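Local coordinates for antifungal protein GAFP-1 (Gastrodia elata, PDB 1XD5) that probably binds mannose, as a monomeric bulb-type lectin of an orchid, and acts as an antifungal protein, at residues S1-Q9 with N80-Q88; S43-V53 with I64-W72. All blocks are in the same frame, centred on the assembly; numbering follows the deposited sequence.

Contact 1 of 2, residues S1-Q9 with N80-Q88; sequences SDRLNSGHQ and NGNYYLILQ
Arg3, Leu4 and Asn5 form an edge strand against Ile86, Leu85 and Tyr84, almost exactly antiparallel, so that the N-terminus completes the sheet formed by the last strands of the beta-prism II fold of monocot mannose-binding lectins. Leu4 and Leu85 are the hydrogen-bonded pair: Leu4 N reaches Leu85 O at 2.8 Å, and Leu85 N returns to Leu4 O at 2.8 Å. Two residues along, Leu87 N donates to Asp2 O at 2.9 Å. At the other end Ser6 N binds Tyr83 O at 2.8 Å, and the next bond passes to a side chain: Tyr83 N gives a nearly straight bond (172°) to Ser6 OG at 3.0 Å. Ser6 OG sits between its own backbone N and carbonyl carbon (chi1 50°), which holds it in front of that amide.

On the face of Arg3 and Ile86 the two side chains run side by side. Ile86 CD1 lies 3.8 Å above the guanidinium plane of Arg3, over its centre. The same guanidinium meets Asp2 with two nitrogens: Arg3 NE lies 3.0 Å from Asp2 OD1, above the carboxylate plane, and Arg3 NH2 3.0 Å from Asp2 OD2, so the groups are not coplanar. Farther along this face Asn5 OD1 touches Tyr84 CB, its amide turned 78° from the phenol ring. Leu4 and Leu85 point to the other face, into the prism, where both pack on Leu16 and Met56. Beyond Leu87, Gln88 opens the QxDxNxVxY sequence of this family, which includes Asp90 and Tyr96, so the strand leads into what is probably a sugar pocket.

The two-nitrogen salt bridge should limit rotation of the guanidinium and hold one face toward the Ile86 methyl, on a partly exposed surface whose reverse side is buried leucine.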
ATOM      1  N   SER A   1      -3.893  -9.863   6.907  1.00 14.50           N
ATOM      2  CA  SER A   1      -5.181  -9.360   6.365  1.00 14.74           C
ATOM      3  C   SER A   1      -4.997  -8.943   4.912  1.00 13.87           C
ATOM      4  O   SER A   1      -3.872  -8.818   4.439  1.00 13.59           O
ATOM      5  CB  SER A   1      -5.671  -8.170   7.201  1.00 14.81           C
ATOM      6  OG  SER A   1      -6.871  -7.634   6.662  1.00 17.66           O
ATOM      7  N   ASP A   2      -6.103  -8.737   4.212  1.00 13.39           N
ATOM      8  CA  ASP A   2      -6.066  -8.263   2.835  1.00 13.22           C
ATOM      9  C   ASP A   2      -6.292  -6.763   2.722  1.00 12.91           C
ATOM     10  O   ASP A   2      -6.291  -6.208   1.624  1.00 12.69           O
ATOM     11  CB  ASP A   2      -7.095  -9.009   1.995  1.00 13.30           C
ATOM     12  CG  ASP A   2      -8.518  -8.801   2.487  1.00 14.53           C
ATOM     13  OD1 ASP A   2      -8.723  -8.262   3.592  1.00 15.76           O
ATOM     14  OD2 ASP A   2      -9.497  -9.144   1.813  1.00 17.84           O
ATOM     15  N   ARG A   3      -6.494  -6.097   3.855  1.00 13.38           N
ATOM     16  CA  ARG A   3      -6.781  -4.671   3.812  1.00 13.45           C
ATOM     17  C   ARG A   3      -6.200  -3.887   4.978  1.00 13.25           C
ATOM     18  O   ARG A   3      -5.939  -4.437   6.054  1.00 13.16           O
ATOM     19  CB  ARG A   3      -8.286  -4.416   3.654  1.00 14.09           C
ATOM     20  CG  ARG A   3      -9.111  -4.595   4.914  1.00 17.03           C
ATOM     21  CD  ARG A   3     -10.589  -4.834   4.623  1.00 21.58           C
ATOM     22  NE  ARG A   3     -10.774  -6.145   3.999  1.00 24.93           N
ATOM     23  CZ  ARG A   3     -11.879  -6.542   3.369  1.00 26.15           C
ATOM     24  NH1 ARG A   3     -12.933  -5.737   3.263  1.00 26.26           N
ATOM     25  NH2 ARG A   3     -11.924  -7.754   2.841  1.00 26.38           N
ATOM     26  N   LEU A   4      -5.970  -2.601   4.734  1.00 12.91           N
ATOM     27  CA  LEU A   4      -5.442  -1.699   5.746  1.00 12.85           C
ATOM     28  C   LEU A   4      -6.366  -0.494   5.789  1.00 12.97           C
ATOM     29  O   LEU A   4      -6.547   0.178   4.775  1.00 12.74           O
ATOM     30  CB  LEU A   4      -4.021  -1.255   5.361  1.00 12.94           C
ATOM     31  CG  LEU A   4      -3.333  -0.260   6.307  1.00 12.35           C
ATOM     32  CD1 LEU A   4      -3.150  -0.871   7.699  1.00 11.28           C
ATOM     33  CD2 LEU A   4      -1.995   0.206   5.730  1.00 12.32           C
ATOM     34  N   ASN A   5      -6.956  -0.230   6.953  1.00 13.23           N
ATOM     35  CA  ASN A   5      -7.899   0.881   7.098  1.00 13.55           C
ATOM     36  C   ASN A   5      -7.168   2.184   7.389  1.00 12.89           C
ATOM     37  O   ASN A   5      -6.084   2.165   7.957  1.00 12.19           O
ATOM     38  CB  ASN A   5      -8.926   0.594   8.208  1.00 13.88           C
ATOM     39  CG  ASN A   5      -9.853  -0.578   7.876  1.00 17.50           C
ATOM     40  OD1 ASN A   5     -10.396  -0.678   6.777  1.00 20.34           O
ATOM     41  ND2 ASN A   5     -10.045  -1.467   8.845  1.00 21.45           N
ATOM     42  N   SER A   6      -7.767   3.314   7.010  1.00 12.95           N
ATOM     43  CA  SER A   6      -7.171   4.623   7.306  1.00 13.03           C
ATOM     44  C   SER A   6      -7.036   4.830   8.808  1.00 13.13           C
ATOM     45  O   SER A   6      -7.876   4.373   9.587  1.00 12.63           O
ATOM     46  CB  SER A   6      -7.953   5.781   6.670  1.00 12.89           C
ATOM     47  OG  SER A   6      -9.333   5.689   6.963  1.00 13.98           O
ATOM     48  N   GLY A   7      -5.961   5.505   9.198  1.00 12.99           N
ATOM     49  CA  GLY A   7      -5.623   5.696  10.596  1.00 13.19           C
ATOM     50  C   GLY A   7      -4.789   4.551  11.129  1.00 13.68           C
ATOM     51  O   GLY A   7      -4.430   4.533  12.314  1.00 13.50           O
ATOM     52  N   HIS A   8      -4.495   3.583  10.260  1.00 13.71           N
ATOM     53  CA  HIS A   8      -3.691   2.422  10.635  1.00 14.23           C
ATOM     54  C   HIS A   8      -2.465   2.291   9.734  1.00 13.63           C
ATOM     55  O   HIS A   8      -2.389   2.915   8.675  1.00 12.70           O
ATOM     56  CB  HIS A   8      -4.532   1.140  10.592  1.00 14.65           C
ATOM     57  CG  HIS A   8      -5.639   1.125  11.598  1.00 18.02           C
ATOM     58  ND1 HIS A   8      -5.513   0.527  12.834  1.00 21.14           N
ATOM     59  CD2 HIS A   8      -6.886   1.655  11.563  1.00 20.75           C
ATOM     60  CE1 HIS A   8      -6.637   0.682  13.513  1.00 22.08           C
ATOM     61  NE2 HIS A   8      -7.486   1.364  12.765  1.00 21.67           N
ATOM     62  N   GLN A   9      -1.509   1.486  10.178  1.00 13.50           N
ATOM     63  CA  GLN A   9      -0.258   1.344   9.456  1.00 13.91           C
ATOM     64  C   GLN A   9       0.212  -0.092   9.430  1.00 13.60           C
ATOM     65  O   GLN A   9      -0.179  -0.906  10.274  1.00 13.01           O
ATOM     66  CB  GLN A   9       0.818   2.256  10.049  1.00 13.87           C
ATOM     67  CG  GLN A   9       1.442   1.748  11.336  1.00 17.41           C
ATOM     68  CD  GLN A   9       2.473   2.702  11.877  1.00 20.14           C
ATOM     69  OE1 GLN A   9       2.297   3.914  11.790  1.00 22.75           O
ATOM     70  NE2 GLN A   9       3.550   2.165  12.430  1.00 20.50           N
ATOM     71  N   ASN A  80     -10.540  14.585   4.674  1.00 15.55           N
ATOM     72  CA  ASN A  80     -10.547  13.499   5.642  1.00 15.68           C
ATOM     73  C   ASN A  80     -11.781  12.632   5.476  1.00 15.29           C
ATOM     74  O   ASN A  80     -12.856  13.121   5.127  1.00 14.61           O
ATOM     75  CB  ASN A  80     -10.497  14.036   7.071  1.00 15.63           C
ATOM     76  CG  ASN A  80      -9.170  14.701   7.408  1.00 19.40           C
ATOM     77  OD1 ASN A  80      -9.051  15.358   8.444  1.00 24.16           O
ATOM     78  ND2 ASN A  80      -8.172  14.537   6.545  1.00 20.91           N
ATOM     79  N   GLY A  81     -11.619  11.338   5.717  1.00 15.07           N
ATOM     80  CA  GLY A  81     -12.737  10.418   5.661  1.00 14.78           C
ATOM     81  C   GLY A  81     -12.272   9.032   6.047  1.00 14.62           C
ATOM     82  O   GLY A  81     -11.178   8.868   6.584  1.00 14.10           O
ATOM     83  N   ASN A  82     -13.118   8.049   5.773  1.00 14.65           N
ATOM     84  CA  ASN A  82     -12.781   6.650   5.963  1.00 15.46           C
ATOM     85  C   ASN A  82     -12.346   6.085   4.628  1.00 15.12           C
ATOM     86  O   ASN A  82     -13.120   6.079   3.661  1.00 14.95           O
ATOM     87  CB  ASN A  82     -13.984   5.872   6.494  1.00 16.46           C
ATOM     88  CG  ASN A  82     -14.221   6.111   7.970  1.00 19.35           C
ATOM     89  OD1 ASN A  82     -13.405   5.729   8.822  1.00 24.01           O
ATOM     90  ND2 ASN A  82     -15.339   6.746   8.286  1.00 23.99           N
ATOM     91  N   TYR A  83     -11.095   5.649   4.565  1.00 14.24           N
ATOM     92  CA  TYR A  83     -10.563   5.028   3.358  1.00 13.45           C
ATOM     93  C   TYR A  83      -9.970   3.689   3.749  1.00 13.16           C
ATOM     94  O   TYR A  83      -9.662   3.461   4.920  1.00 13.10           O
ATOM     95  CB  TYR A  83      -9.492   5.916   2.717  1.00 13.93           C
ATOM     96  CG  TYR A  83      -9.982   7.299   2.352  1.00 14.81           C
ATOM     97  CD1 TYR A  83      -9.776   8.383   3.213  1.00 15.34           C
ATOM     98  CD2 TYR A  83     -10.667   7.524   1.160  1.00 15.94           C
ATOM     99  CE1 TYR A  83     -10.241   9.652   2.891  1.00 15.67           C
ATOM    100  CE2 TYR A  83     -11.129   8.791   0.821  1.00 15.31           C
ATOM    101  CZ  TYR A  83     -10.919   9.846   1.696  1.00 16.90           C
ATOM    102  OH  TYR A  83     -11.367  11.099   1.359  1.00 16.07           O
ATOM    103  N   TYR A  84      -9.813   2.794   2.781  1.00 12.74           N
ATOM    104  CA  TYR A  84      -9.065   1.570   3.041  1.00 12.41           C
ATOM    105  C   TYR A  84      -8.282   1.180   1.819  1.00 12.01           C
ATOM    106  O   TYR A  84      -8.701   1.446   0.697  1.00 12.36           O
ATOM    107  CB  TYR A  84      -9.960   0.414   3.525  1.00 12.56           C
ATOM    108  CG  TYR A  84     -11.039   0.006   2.558  1.00 12.80           C
ATOM    109  CD1 TYR A  84     -12.241   0.696   2.511  1.00 14.54           C
ATOM    110  CD2 TYR A  84     -10.869  -1.081   1.703  1.00 14.06           C
ATOM    111  CE1 TYR A  84     -13.249   0.336   1.620  1.00 14.52           C
ATOM    112  CE2 TYR A  84     -11.879  -1.455   0.799  1.00 13.42           C
ATOM    113  CZ  TYR A  84     -13.066  -0.735   0.781  1.00 14.21           C
ATOM    114  OH  TYR A  84     -14.072  -1.052  -0.088  1.00 13.83           O
ATOM    115  N   LEU A  85      -7.127   0.579   2.069  1.00 11.70           N
ATOM    116  CA  LEU A  85      -6.288  -0.024   1.045  1.00 11.16           C
ATOM    117  C   LEU A  85      -6.593  -1.523   1.008  1.00 11.13           C
ATOM    118  O   LEU A  85      -6.649  -2.167   2.052  1.00 10.82           O
ATOM    119  CB  LEU A  85      -4.821   0.185   1.412  1.00 10.73           C
ATOM    120  CG  LEU A  85      -3.779  -0.396   0.459  1.00 11.64           C
ATOM    121  CD1 LEU A  85      -3.739   0.417  -0.825  1.00 10.56           C
ATOM    122  CD2 LEU A  85      -2.416  -0.408   1.143  1.00 12.50           C
ATOM    123  N   ILE A  86      -6.796  -2.076  -0.181  1.00 10.31           N
ATOM    124  CA  ILE A  86      -7.112  -3.495  -0.271  1.00 10.76           C
ATOM    125  C   ILE A  86      -6.344  -4.178  -1.396  1.00 10.80           C
ATOM    126  O   ILE A  86      -6.207  -3.628  -2.496  1.00 10.96           O
ATOM    127  CB  ILE A  86      -8.651  -3.722  -0.395  1.00 10.46           C
ATOM    128  CG1 ILE A  86      -8.996  -5.218  -0.318  1.00 10.70           C
ATOM    129  CG2 ILE A  86      -9.212  -3.060  -1.668  1.00 10.36           C
ATOM    130  CD1 ILE A  86     -10.456  -5.510  -0.066  1.00  9.93           C
ATOM    131  N   LEU A  87      -5.825  -5.365  -1.096  1.00 11.27           N
ATOM    132  CA  LEU A  87      -5.268  -6.246  -2.111  1.00 11.14           C
ATOM    133  C   LEU A  87      -6.388  -7.157  -2.631  1.00 11.28           C
ATOM    134  O   LEU A  87      -6.866  -8.044  -1.922  1.00 11.45           O
ATOM    135  CB  LEU A  87      -4.098  -7.041  -1.525  1.00 11.50           C
ATOM    136  CG  LEU A  87      -3.366  -8.101  -2.361  1.00 12.30           C
ATOM    137  CD1 LEU A  87      -3.035  -7.608  -3.737  1.00 12.44           C
ATOM    138  CD2 LEU A  87      -2.101  -8.555  -1.640  1.00 11.31           C
ATOM    139  N   GLN A  88      -6.817  -6.911  -3.864  1.00 10.95           N
ATOM    140  CA  GLN A  88      -7.961  -7.605  -4.427  1.00 11.58           C
ATOM    141  C   GLN A  88      -7.595  -8.969  -4.999  1.00 11.55           C
ATOM    142  O   GLN A  88      -6.430  -9.241  -5.315  1.00 11.46           O
ATOM    143  CB  GLN A  88      -8.620  -6.753  -5.510  1.00 11.51           C
ATOM    144  CG  GLN A  88      -9.058  -5.379  -5.028  1.00 11.99           C
ATOM    145  CD  GLN A  88      -9.847  -4.631  -6.074  1.00 13.03           C
ATOM    146  OE1 GLN A  88      -9.730  -4.899  -7.285  1.00 13.76           O
ATOM    147  NE2 GLN A  88     -10.655  -3.700  -5.623  1.00 10.18           N
TER

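Contact 2 of 2, residues S43-V53 with I64-W72; sequences SGTNGKASGCV and IYSGSRAIW. With SO4 (sulfate ion), chain E.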
ATOM      1  N   SER A  43       7.412   0.555  -5.402  1.00 10.34           N
ATOM      2  CA  SER A  43       7.532   2.000  -5.271  1.00 10.68           C
ATOM      3  C   SER A  43       8.914   2.471  -5.746  1.00 10.76           C
ATOM      4  O   SER A  43       9.089   3.639  -6.098  1.00 10.88           O
ATOM      5  CB  SER A  43       7.319   2.412  -3.822  1.00 10.18           C
ATOM      6  OG  SER A  43       8.195   1.686  -2.977  1.00 10.21           O
ATOM      7  N   GLY A  44       9.883   1.559  -5.739  1.00 10.67           N
ATOM      8  CA  GLY A  44      11.242   1.854  -6.163  1.00 11.04           C
ATOM      9  C   GLY A  44      11.997   2.674  -5.135  1.00 11.35           C
ATOM     10  O   GLY A  44      12.844   3.492  -5.491  1.00 11.63           O
ATOM     11  N   THR A  45      11.703   2.449  -3.856  1.00 11.06           N
ATOM     12  CA  THR A  45      12.306   3.247  -2.790  1.00 10.92           C
ATOM     13  C   THR A  45      13.256   2.428  -1.922  1.00 11.15           C
ATOM     14  O   THR A  45      13.552   2.815  -0.785  1.00 11.26           O
ATOM     15  CB  THR A  45      11.208   3.894  -1.919  1.00 10.58           C
ATOM     16  OG1 THR A  45      10.201   2.924  -1.631  1.00 10.04           O
ATOM     17  CG2 THR A  45      10.457   4.982  -2.712  1.00 10.73           C
ATOM     18  N   ASN A  46      13.700   1.281  -2.441  1.00 11.09           N
ATOM     19  CA  ASN A  46      14.731   0.490  -1.770  1.00 11.61           C
ATOM     20  C   ASN A  46      15.956   1.360  -1.514  1.00 12.15           C
ATOM     21  O   ASN A  46      16.403   2.094  -2.410  1.00 11.63           O
ATOM     22  CB  ASN A  46      15.132  -0.735  -2.597  1.00 11.33           C
ATOM     23  CG  ASN A  46      15.523  -0.382  -4.037  1.00 11.35           C
ATOM     24  OD1 ASN A  46      14.690   0.040  -4.825  1.00 10.37           O
ATOM     25  ND2 ASN A  46      16.792  -0.560  -4.371  1.00 11.58           N
ATOM     26  N   GLY A  47      16.466   1.301  -0.290  1.00 12.11           N
ATOM     27  CA  GLY A  47      17.688   1.998   0.052  1.00 13.55           C
ATOM     28  C   GLY A  47      17.529   3.460   0.434  1.00 14.24           C
ATOM     29  O   GLY A  47      18.522   4.086   0.797  1.00 14.20           O
ATOM     30  N   LYS A  48      16.309   4.002   0.369  1.00 14.36           N
ATOM     31  CA  LYS A  48      16.074   5.410   0.748  1.00 15.40           C
ATOM     32  C   LYS A  48      16.238   5.610   2.248  1.00 15.85           C
ATOM     33  O   LYS A  48      16.594   6.696   2.717  1.00 16.32           O
ATOM     34  CB  LYS A  48      14.684   5.878   0.318  1.00 15.37           C
ATOM     35  CG  LYS A  48      14.474   5.942  -1.180  1.00 16.72           C
ATOM     36  CD  LYS A  48      15.320   7.013  -1.833  1.00 17.82           C
ATOM     37  CE  LYS A  48      14.854   7.249  -3.266  1.00 19.32           C
ATOM     38  NZ  LYS A  48      15.656   8.309  -3.927  1.00 19.74           N
ATOM     39  N   ALA A  49      15.961   4.544   2.989  1.00 15.93           N
ATOM     40  CA  ALA A  49      16.090   4.505   4.435  1.00 16.82           C
ATOM     41  C   ALA A  49      15.844   3.048   4.813  1.00 17.30           C
ATOM     42  O   ALA A  49      15.745   2.192   3.930  1.00 17.80           O
ATOM     43  CB  ALA A  49      15.058   5.422   5.087  1.00 16.42           C
ATOM     44  N   SER A  50      15.731   2.766   6.106  1.00 17.79           N
ATOM     45  CA  SER A  50      15.381   1.429   6.563  1.00 18.30           C
ATOM     46  C   SER A  50      14.329   1.510   7.676  1.00 17.86           C
ATOM     47  O   SER A  50      14.046   2.588   8.202  1.00 17.93           O
ATOM     48  CB  SER A  50      16.625   0.663   7.025  1.00 18.72           C
ATOM     49  OG  SER A  50      17.149   1.239   8.203  1.00 21.44           O
ATOM     50  N   GLY A  51      13.732   0.368   8.005  1.00 17.51           N
ATOM     51  CA  GLY A  51      12.751   0.316   9.071  1.00 16.74           C
ATOM     52  C   GLY A  51      11.506   1.111   8.735  1.00 15.85           C
ATOM     53  O   GLY A  51      10.934   1.762   9.608  1.00 15.82           O
ATOM     54  N   CYS A  52      11.087   1.052   7.472  1.00 14.56           N
ATOM     55  CA  CYS A  52       9.930   1.818   7.018  1.00 14.39           C
ATOM     56  C   CYS A  52       8.609   1.228   7.447  1.00 13.48           C
ATOM     57  O   CYS A  52       8.495   0.034   7.685  1.00 12.94           O
ATOM     58  CB  CYS A  52       9.926   1.972   5.500  1.00 14.36           C
ATOM     59  SG  CYS A  52      11.046   3.276   4.982  1.00 16.32           S
ATOM     60  N   VAL A  53       7.609   2.094   7.517  1.00 13.18           N
ATOM     61  CA  VAL A  53       6.238   1.688   7.792  1.00 12.38           C
ATOM     62  C   VAL A  53       5.346   2.260   6.692  1.00 12.14           C
ATOM     63  O   VAL A  53       5.738   3.195   5.987  1.00 11.78           O
ATOM     64  CB  VAL A  53       5.796   2.136   9.211  1.00 12.61           C
ATOM     65  CG1 VAL A  53       6.747   1.564  10.266  1.00 13.12           C
ATOM     66  CG2 VAL A  53       5.744   3.654   9.323  1.00 12.36           C
ATOM     67  N   ILE A  64       4.776   6.146   2.817  1.00 10.32           N
ATOM     68  CA  ILE A  64       5.840   5.387   3.447  1.00 10.38           C
ATOM     69  C   ILE A  64       6.623   6.339   4.344  1.00 11.12           C
ATOM     70  O   ILE A  64       7.070   7.394   3.887  1.00 10.30           O
ATOM     71  CB  ILE A  64       6.776   4.762   2.380  1.00  9.72           C
ATOM     72  CG1 ILE A  64       6.009   3.786   1.481  1.00  9.09           C
ATOM     73  CG2 ILE A  64       7.987   4.085   3.054  1.00 10.43           C
ATOM     74  CD1 ILE A  64       6.859   3.209   0.344  1.00  7.73           C
ATOM     75  N   TYR A  65       6.790   5.956   5.608  1.00 12.25           N
ATOM     76  CA  TYR A  65       7.599   6.726   6.555  1.00 14.37           C
ATOM     77  C   TYR A  65       8.729   5.881   7.098  1.00 14.89           C
ATOM     78  O   TYR A  65       8.579   4.674   7.258  1.00 14.81           O
ATOM     79  CB  TYR A  65       6.764   7.194   7.757  1.00 14.86           C
ATOM     80  CG  TYR A  65       5.780   8.294   7.460  1.00 16.27           C
ATOM     81  CD1 TYR A  65       6.158   9.636   7.503  1.00 18.40           C
ATOM     82  CD2 TYR A  65       4.460   7.989   7.151  1.00 18.28           C
ATOM     83  CE1 TYR A  65       5.233  10.650   7.228  1.00 20.21           C
ATOM     84  CE2 TYR A  65       3.537   8.981   6.888  1.00 20.08           C
ATOM     85  CZ  TYR A  65       3.923  10.303   6.913  1.00 20.66           C
ATOM     86  OH  TYR A  65       2.970  11.262   6.638  1.00 23.41           O
ATOM     87  N   SER A  66       9.854   6.523   7.397  1.00 16.39           N
ATOM     88  CA  SER A  66      10.897   5.901   8.208  1.00 17.76           C
ATOM     89  C   SER A  66      11.008   6.798   9.425  1.00 18.70           C
ATOM     90  O   SER A  66      11.491   7.926   9.328  1.00 18.73           O
ATOM     91  CB  SER A  66      12.225   5.819   7.456  1.00 18.24           C
ATOM     92  OG  SER A  66      13.246   5.271   8.286  1.00 19.35           O
ATOM     93  N   GLY A  67      10.511   6.324  10.564  1.00 19.82           N
ATOM     94  CA  GLY A  67      10.341   7.197  11.716  1.00 21.23           C
ATOM     95  C   GLY A  67       9.445   8.354  11.321  1.00 22.11           C
ATOM     96  O   GLY A  67       8.336   8.137  10.826  1.00 22.58           O
ATOM     97  N   SER A  68       9.931   9.582  11.494  1.00 22.83           N
ATOM     98  CA  SER A  68       9.146  10.771  11.147  1.00 23.45           C
ATOM     99  C   SER A  68       9.365  11.273   9.708  1.00 23.17           C
ATOM    100  O   SER A  68       8.656  12.167   9.242  1.00 23.75           O
ATOM    101  CB  SER A  68       9.419  11.906  12.146  1.00 23.88           C
ATOM    102  OG  SER A  68      10.771  12.337  12.055  1.00 26.12           O
ATOM    103  N   ARG A  69      10.334  10.696   9.006  1.00 22.89           N
ATOM    104  CA  ARG A  69      10.665  11.137   7.646  1.00 22.09           C
ATOM    105  C   ARG A  69       9.756  10.489   6.603  1.00 20.34           C
ATOM    106  O   ARG A  69       9.628   9.269   6.579  1.00 19.65           O
ATOM    107  CB  ARG A  69      12.119  10.799   7.322  1.00 22.71           C
ATOM    108  CG  ARG A  69      13.148  11.462   8.246  1.00 26.22           C
ATOM    109  CD  ARG A  69      13.846  10.496   9.195  1.00 30.72           C
ATOM    110  NE  ARG A  69      14.554   9.436   8.484  1.00 33.59           N
ATOM    111  CZ  ARG A  69      15.102   8.372   9.062  1.00 35.78           C
ATOM    112  NH1 ARG A  69      15.032   8.209  10.379  1.00 37.71           N
ATOM    113  NH2 ARG A  69      15.721   7.462   8.318  1.00 36.87           N
ATOM    114  N   ALA A  70       9.146  11.312   5.749  1.00 18.43           N
ATOM    115  CA  ALA A  70       8.369  10.842   4.605  1.00 17.29           C
ATOM    116  C   ALA A  70       9.302  10.367   3.502  1.00 16.01           C
ATOM    117  O   ALA A  70      10.299  11.027   3.205  1.00 16.02           O
ATOM    118  CB  ALA A  70       7.459  11.954   4.080  1.00 17.49           C
ATOM    119  N   ILE A  71       8.973   9.235   2.889  1.00 14.43           N
ATOM    120  CA  ILE A  71       9.820   8.632   1.857  1.00 13.31           C
ATOM    121  C   ILE A  71       9.147   8.634   0.483  1.00 12.65           C
ATOM    122  O   ILE A  71       9.802   8.841  -0.542  1.00 11.91           O
ATOM    123  CB  ILE A  71      10.195   7.173   2.234  1.00 13.35           C
ATOM    124  CG1 ILE A  71      10.858   7.078   3.622  1.00 14.43           C
ATOM    125  CG2 ILE A  71      11.043   6.525   1.130  1.00 13.54           C
ATOM    126  CD1 ILE A  71      12.150   7.893   3.806  1.00 14.74           C
ATOM    127  N   TRP A  72       7.841   8.384   0.474  1.00 11.33           N
ATOM    128  CA  TRP A  72       7.087   8.201  -0.759  1.00 10.89           C
ATOM    129  C   TRP A  72       5.614   8.337  -0.405  1.00 10.61           C
ATOM    130  O   TRP A  72       5.214   8.022   0.716  1.00 10.39           O
ATOM    131  CB  TRP A  72       7.386   6.803  -1.320  1.00 10.73           C
ATOM    132  CG  TRP A  72       6.631   6.362  -2.532  1.00 11.43           C
ATOM    133  CD1 TRP A  72       7.077   6.363  -3.823  1.00 12.90           C
ATOM    134  CD2 TRP A  72       5.310   5.797  -2.568  1.00 12.78           C
ATOM    135  NE1 TRP A  72       6.114   5.847  -4.659  1.00 13.40           N
ATOM    136  CE2 TRP A  72       5.018   5.494  -3.916  1.00 12.35           C
ATOM    137  CE3 TRP A  72       4.341   5.511  -1.592  1.00 11.97           C
ATOM    138  CZ2 TRP A  72       3.802   4.926  -4.315  1.00 12.73           C
ATOM    139  CZ3 TRP A  72       3.126   4.958  -1.991  1.00 13.03           C
ATOM    140  CH2 TRP A  72       2.873   4.671  -3.342  1.00 12.04           C
TER
HETATM  141  S   SO4 E1001      19.833  -0.818  -1.888  1.00 16.56           S
HETATM  142  O1  SO4 E1001      19.996  -0.316  -3.238  1.00 18.52           O
HETATM  143  O2  SO4 E1001      20.190   0.248  -0.972  1.00 18.71           O
HETATM  144  O3  SO4 E1001      20.689  -1.975  -1.664  1.00 14.62           O
HETATM  145  O4  SO4 E1001      18.448  -1.184  -1.649  1.00 16.99           O
HETATM  146  O   HOH W   1       6.792   5.287  -7.415  1.00 27.00           O
HETATM  147  O   HOH W   2      17.225   5.156   7.890  1.00 32.47           O
HETATM  148  O   HOH W   3       9.358   3.755  10.887  1.00 31.17           O
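Ser43 CB lies over the indole face of Trp72, 3.8 Å from the centroid of its five-membered ring and 12° off the normal, a CH-pi contact. Water 1 joins the ring edge to the loop, accepting from Trp72 NE1 and donating to Ser43 O. Thr45 CG2 comes in obliquely to the same ring, 3.8 Å from Trp72 CD1. Next to it the branches of Ile71 spread under the loop: CG2 meets Lys48 CB at 3.8 Å, and CD1 meets Ala49 CB at 4.0 Å. Cys52 SG rests 3.7 Å from Ile64 CG2 and touches Ile71 CG1.

With chi1 at 177°, Ser66 OG swings away from its own amide and donates to Ser50 O at 2.8 Å. Val53 N binds Tyr65 O at 2.8 Å, and Tyr65 N answers to Val53 O. These bonds belong to the hairpin 52-66, in the sheet of strands 8-10, 52-56, 62-66 and 69-73, one of three in the beta-prism II fold. Water 3 bridges Gly51 O and Gly67 N where the hairpin meets the type II' turn 66-69.

Ser43 OG donates to Thr45 OG1 at 2.7 Å and accepts from Leu31 N, while Thr45 OG1 passes its own bond to Cys29 O. The Cys29–Cys52 disulfide links the start of strand 52-56 to the turn between strands 21-25 and 31-35 of the neighbouring sheet, and Gln57 OE1 holds Tyr65 OH.

How the contacts relate
The centres of contacts 1 and 2 lie about 19 Å apart, yet they meet through neighbouring strands: strand 8-10, after the type II turn 5-8 of contact 1, pairs with strand 52-56 of contact 2. There Gln9 NE2 packs on Val53 CG1 at 3.9 Å. Contact 1 closes the chain end on one prism sheet, whereas contact 2 lays the loop leaving strand 38-42 over strands 62-66 and 69-73 of the next. QxDxNxVxY copies start at Gln88 in contact 1 and end at Tyr65 in contact 2, whose Thr45 and Asn46 pack on Asn30, and Asn46 on Asp28, of the copy in 26-34, consistent with separate sugar sites. Asn46 also holds a sulfate, probably from the crystallisation liquor.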